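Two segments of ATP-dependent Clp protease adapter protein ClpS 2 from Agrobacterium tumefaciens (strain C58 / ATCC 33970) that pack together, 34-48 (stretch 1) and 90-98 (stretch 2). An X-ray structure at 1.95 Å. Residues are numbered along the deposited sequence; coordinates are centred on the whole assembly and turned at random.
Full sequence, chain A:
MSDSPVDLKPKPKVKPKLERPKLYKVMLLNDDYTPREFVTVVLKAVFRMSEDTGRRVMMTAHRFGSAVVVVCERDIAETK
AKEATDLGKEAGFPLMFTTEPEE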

# COMPACT_ATOMS: atom_id res chain seq x y z
N THR A 34 8.53 4.67 -9.44
CA THR A 34 7.50 5.56 -8.93
C THR A 34 8.15 6.61 -8.04
O THR A 34 8.85 6.25 -7.09
N PRO A 35 7.89 7.90 -8.29
CA PRO A 35 8.53 8.89 -7.42
C PRO A 35 8.09 8.81 -5.97
O PRO A 35 6.92 8.61 -5.66
N ARG A 36 9.07 9.00 -5.08
CA ARG A 36 8.87 8.94 -3.65
C ARG A 36 7.72 9.86 -3.21
O ARG A 36 6.88 9.49 -2.41
N GLU A 37 7.69 11.06 -3.77
CA GLU A 37 6.71 12.05 -3.35
C GLU A 37 5.30 11.69 -3.85
O GLU A 37 4.32 12.08 -3.23
N PHE A 38 5.22 10.95 -4.95
CA PHE A 38 3.93 10.44 -5.43
C PHE A 38 3.41 9.39 -4.48
O PHE A 38 2.23 9.41 -4.13
N VAL A 39 4.27 8.48 -4.04
CA VAL A 39 3.81 7.42 -3.11
C VAL A 39 3.32 8.04 -1.82
O VAL A 39 2.33 7.58 -1.26
N THR A 40 4.01 9.06 -1.32
CA THR A 40 3.57 9.75 -0.13
C THR A 40 2.13 10.27 -0.26
O THR A 40 1.31 10.10 0.66
N VAL A 41 1.79 10.88 -1.39
CA VAL A 41 0.46 11.46 -1.51
C VAL A 41 -0.57 10.36 -1.76
O VAL A 41 -1.70 10.48 -1.30
N VAL A 42 -0.18 9.25 -2.39
CA VAL A 42 -1.10 8.10 -2.49
C VAL A 42 -1.41 7.52 -1.11
O VAL A 42 -2.58 7.28 -0.77
N LEU A 43 -0.38 7.32 -0.30
CA LEU A 43 -0.56 6.80 1.06
C LEU A 43 -1.43 7.72 1.90
O LEU A 43 -2.23 7.27 2.74
N LYS A 44 -1.25 9.03 1.74
CA LYS A 44 -2.05 9.98 2.48
C LYS A 44 -3.53 9.89 2.02
O LYS A 44 -4.46 9.88 2.86
N ALA A 45 -3.76 9.88 0.71
CA ALA A 45 -5.13 9.98 0.18
C ALA A 45 -5.95 8.72 0.49
O ALA A 45 -7.11 8.81 0.85
N VAL A 46 -5.34 7.56 0.30
CA VAL A 46 -6.03 6.26 0.36
C VAL A 46 -6.03 5.71 1.78
O VAL A 46 -7.03 5.14 2.22
N PHE A 47 -4.94 5.91 2.53
CA PHE A 47 -4.80 5.27 3.84
C PHE A 47 -4.69 6.27 5.00
O PHE A 47 -4.51 5.86 6.15
N ARG A 48 -4.82 7.56 4.71
CA ARG A 48 -4.78 8.59 5.73
C ARG A 48 -3.43 8.59 6.48
O ARG A 48 -3.35 9.04 7.61
N GLU A 90 -2.55 4.62 -13.68
CA GLU A 90 -3.07 5.59 -14.63
C GLU A 90 -2.16 6.82 -14.75
O GLU A 90 -2.38 7.65 -15.62
N ALA A 91 -1.16 6.91 -13.89
CA ALA A 91 -0.10 7.91 -14.03
C ALA A 91 1.09 7.38 -14.82
O ALA A 91 2.03 8.11 -15.10
N GLY A 92 1.06 6.09 -15.16
CA GLY A 92 2.14 5.50 -15.94
C GLY A 92 3.27 4.99 -15.08
O GLY A 92 4.38 4.79 -15.57
N PHE A 93 3.01 4.77 -13.79
CA PHE A 93 3.99 4.23 -12.86
C PHE A 93 3.68 2.76 -12.55
O PHE A 93 2.52 2.35 -12.64
N PRO A 94 4.71 1.99 -12.16
CA PRO A 94 4.53 0.57 -11.81
C PRO A 94 4.07 0.35 -10.37
O PRO A 94 3.97 -0.80 -9.96
N LEU A 95 3.81 1.43 -9.63
CA LEU A 95 3.34 1.34 -8.24
C LEU A 95 2.29 0.25 -8.03
O LEU A 95 1.26 0.21 -8.69
N MET A 96 2.56 -0.62 -7.07
CA MET A 96 1.70 -1.77 -6.78
C MET A 96 1.45 -2.00 -5.30
O MET A 96 2.40 -2.08 -4.50
N PHE A 97 0.16 -2.09 -4.95
CA PHE A 97 -0.28 -2.54 -3.63
C PHE A 97 -0.97 -3.90 -3.79
O PHE A 97 -1.71 -4.09 -4.75
N THR A 98 -0.70 -4.82 -2.86
CA THR A 98 -1.27 -6.17 -2.94
C THR A 98 -1.96 -6.50 -1.61
O THR A 98 -1.81 -5.77 -0.64

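The helix of stretch 1, residues 36-47, lays one side against the extended run of stretch 2. The contact is almost wholly apolar and buries 487 Å², both sides summed. F38, V42 and F47 point their CA-to-CB bonds toward stretch 2. A91, F93, L95 and F97 point theirs toward stretch 1, while M96, between L95 and F97, points away.

At the N-terminal end of the helix, F93 (chi1 m) fills the space beside P35 and F38. The CD atom of P35 sits over one face of the F93 ring, 3.6 Å from the ring centroid, in a CH-pi contact. Its closest approach is 3.4 Å, from P35 CD to F93 CZ. F93 also turns its edge toward the face of F38. The two centroids are 5.2 Å apart and the planes meet at 61°, with F38 CD2 and F93 CD2 3.8 Å apart.

F38 (chi1 t) reaches in between several stretch 2 side chains. F93 covers one face of its ring. L95 lies at its edge, with F38 CE2 4.0 Å from L95 CD2. The small A91 side chain touches the tip of the ring, F38 CZ to A91 CB, at 4.2 Å.

L95 is the bump in the middle of the contact. It is buried, with chi1 t and chi2 p, and its forked end fits a hollow lined by F38, V39 and V42. Its CD1 lies 4.0 Å from V39 CG2, and its CD2 lies 4.2 Å from V42 CG2. Both valines have chi1 t. The two methyls of L95 thus meet different valines.

Further along the helix, F97 (chi1 m) fills the next hollow, among V42, L43 and F47. V42 CG1 is 4.1 Å from F97 CE2 and also 4.4 Å from L95 CD2, so this methyl lies between the two stretch 2 side chains. L43 (chi1 m, chi2 t) starts sideways, but its end comes nearer; L43 CD2 meets the edge of the F97 ring at 3.7 Å from CE1. F47 (chi1 m) brings its CE2 to 3.7 Å from F97 CE1. Their planes are 28° apart, but the rings are slid so that they barely overlap.

T34 (chi1 m) is the polar member of the contact. Its OG1 lies 3.6 Å from F93 CB, 3.6 Å from P94 CD and 3.2 Å from L95 N. This hydroxyl is hydrogen-bonded elsewhere in the structure. No clear hydrogen bond joins the two stretches, so shape and apolar contact dominate the packing.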

# COMPACT_ATOMS: atom_id res chain seq x y z
CB THR A 34 6.42 4.78 -8.13
OG1 THR A 34 5.93 3.66 -8.89
CG2 THR A 34 5.26 5.71 -7.79
CB PRO A 35 8.10 10.24 -8.02
CG PRO A 35 7.65 9.94 -9.40
CD PRO A 35 7.13 8.53 -9.39
CB ARG A 36 10.19 9.32 -2.96
CG ARG A 36 10.19 9.32 -1.44
CD ARG A 36 11.61 9.43 -0.87
NE ARG A 36 12.50 8.41 -1.42
CZ ARG A 36 13.42 8.61 -2.36
NH1 ARG A 36 13.61 9.82 -2.88
NH2 ARG A 36 14.16 7.60 -2.78
CB GLU A 37 7.11 13.44 -3.84
CG GLU A 37 8.30 14.02 -3.09
CD GLU A 37 8.09 13.99 -1.59
OE1 GLU A 37 6.94 14.14 -1.13
OE2 GLU A 37 9.09 13.81 -0.86
CB PHE A 38 4.03 9.85 -6.85
CG PHE A 38 2.69 9.41 -7.42
CD1 PHE A 38 1.76 10.35 -7.87
CD2 PHE A 38 2.36 8.08 -7.51
CE1 PHE A 38 0.51 9.94 -8.40
CE2 PHE A 38 1.13 7.66 -8.01
CZ PHE A 38 0.22 8.59 -8.46
CB VAL A 39 4.92 6.37 -2.80
CG1 VAL A 39 4.44 5.25 -1.88
CG2 VAL A 39 5.41 5.76 -4.09
CB THR A 40 4.52 10.91 0.21
OG1 THR A 40 5.73 10.36 0.74
CG2 THR A 40 3.92 11.86 1.23
CB VAL A 41 0.41 12.55 -2.60
CG1 VAL A 41 1.37 13.66 -2.25
CG2 VAL A 41 0.79 11.99 -3.96
CB VAL A 42 -0.54 7.01 -3.39
CG1 VAL A 42 -1.37 5.71 -3.29
CG2 VAL A 42 -0.54 7.50 -4.84
CB LEU A 43 0.79 6.62 1.76
CG LEU A 43 1.70 5.53 1.16
CD1 LEU A 43 3.03 5.49 1.85
CD2 LEU A 43 1.05 4.15 1.26
CB LYS A 44 -1.51 11.41 2.29
CG LYS A 44 -2.28 12.50 3.05
CD LYS A 44 -2.25 12.26 4.57
CE LYS A 44 -2.75 13.48 5.33
NZ LYS A 44 -2.49 13.36 6.79
CB ALA A 45 -5.11 10.21 -1.31
CB VAL A 46 -5.42 5.26 -0.61
CG1 VAL A 46 -6.11 3.87 -0.52
CG2 VAL A 46 -5.52 5.80 -2.08
CB PHE A 47 -3.57 4.34 3.84
CG PHE A 47 -3.61 3.29 2.80
CD1 PHE A 47 -4.31 2.12 3.02
CD2 PHE A 47 -2.95 3.45 1.61
CE1 PHE A 47 -4.34 1.16 2.10
CE2 PHE A 47 -2.99 2.47 0.65
CZ PHE A 47 -3.67 1.30 0.89
CB ARG A 48 -5.96 8.42 6.71
CG ARG A 48 -7.34 8.46 6.01
CD ARG A 48 -8.50 8.26 6.99
NE ARG A 48 -8.53 9.28 8.03
CZ ARG A 48 -9.20 9.17 9.17
NH1 ARG A 48 -9.91 8.08 9.43
NH2 ARG A 48 -9.15 10.15 10.06
CB GLU A 90 -4.49 5.99 -14.23
CG GLU A 90 -5.45 4.81 -14.16
CD GLU A 90 -5.57 4.05 -15.50
OE1 GLU A 90 -5.22 4.60 -16.56
OE2 GLU A 90 -6.02 2.90 -15.50
CB ALA A 91 0.37 8.37 -12.65
CB PHE A 93 4.00 5.00 -11.56
CG PHE A 93 4.34 6.45 -11.71
CD1 PHE A 93 5.41 6.86 -12.48
CD2 PHE A 93 3.57 7.39 -11.06
CE1 PHE A 93 5.70 8.23 -12.61
CE2 PHE A 93 3.86 8.74 -11.17
CZ PHE A 93 4.93 9.16 -11.95
CB PRO A 94 5.93 -0.02 -12.05
CG PRO A 94 6.85 1.08 -11.72
CD PRO A 94 6.15 2.35 -12.19
CB LEU A 95 2.74 2.70 -7.80
CG LEU A 95 2.23 2.77 -6.36
CD1 LEU A 95 3.39 2.59 -5.38
CD2 LEU A 95 1.57 4.10 -6.18
CB MET A 96 2.35 -3.03 -7.38
CG MET A 96 1.55 -4.32 -7.15
SD MET A 96 -0.04 -4.33 -8.00
CE MET A 96 0.52 -4.05 -9.66
CB PHE A 97 -1.24 -1.57 -3.00
CG PHE A 97 -0.62 -0.25 -2.65
CD1 PHE A 97 -0.39 0.08 -1.34
CD2 PHE A 97 -0.32 0.69 -3.65
CE1 PHE A 97 0.15 1.32 -1.01
CE2 PHE A 97 0.21 1.92 -3.32
CZ PHE A 97 0.45 2.23 -2.02
CB THR A 98 -0.19 -7.24 -3.22
OG1 THR A 98 0.71 -7.30 -2.10
CG2 THR A 98 0.63 -6.89 -4.42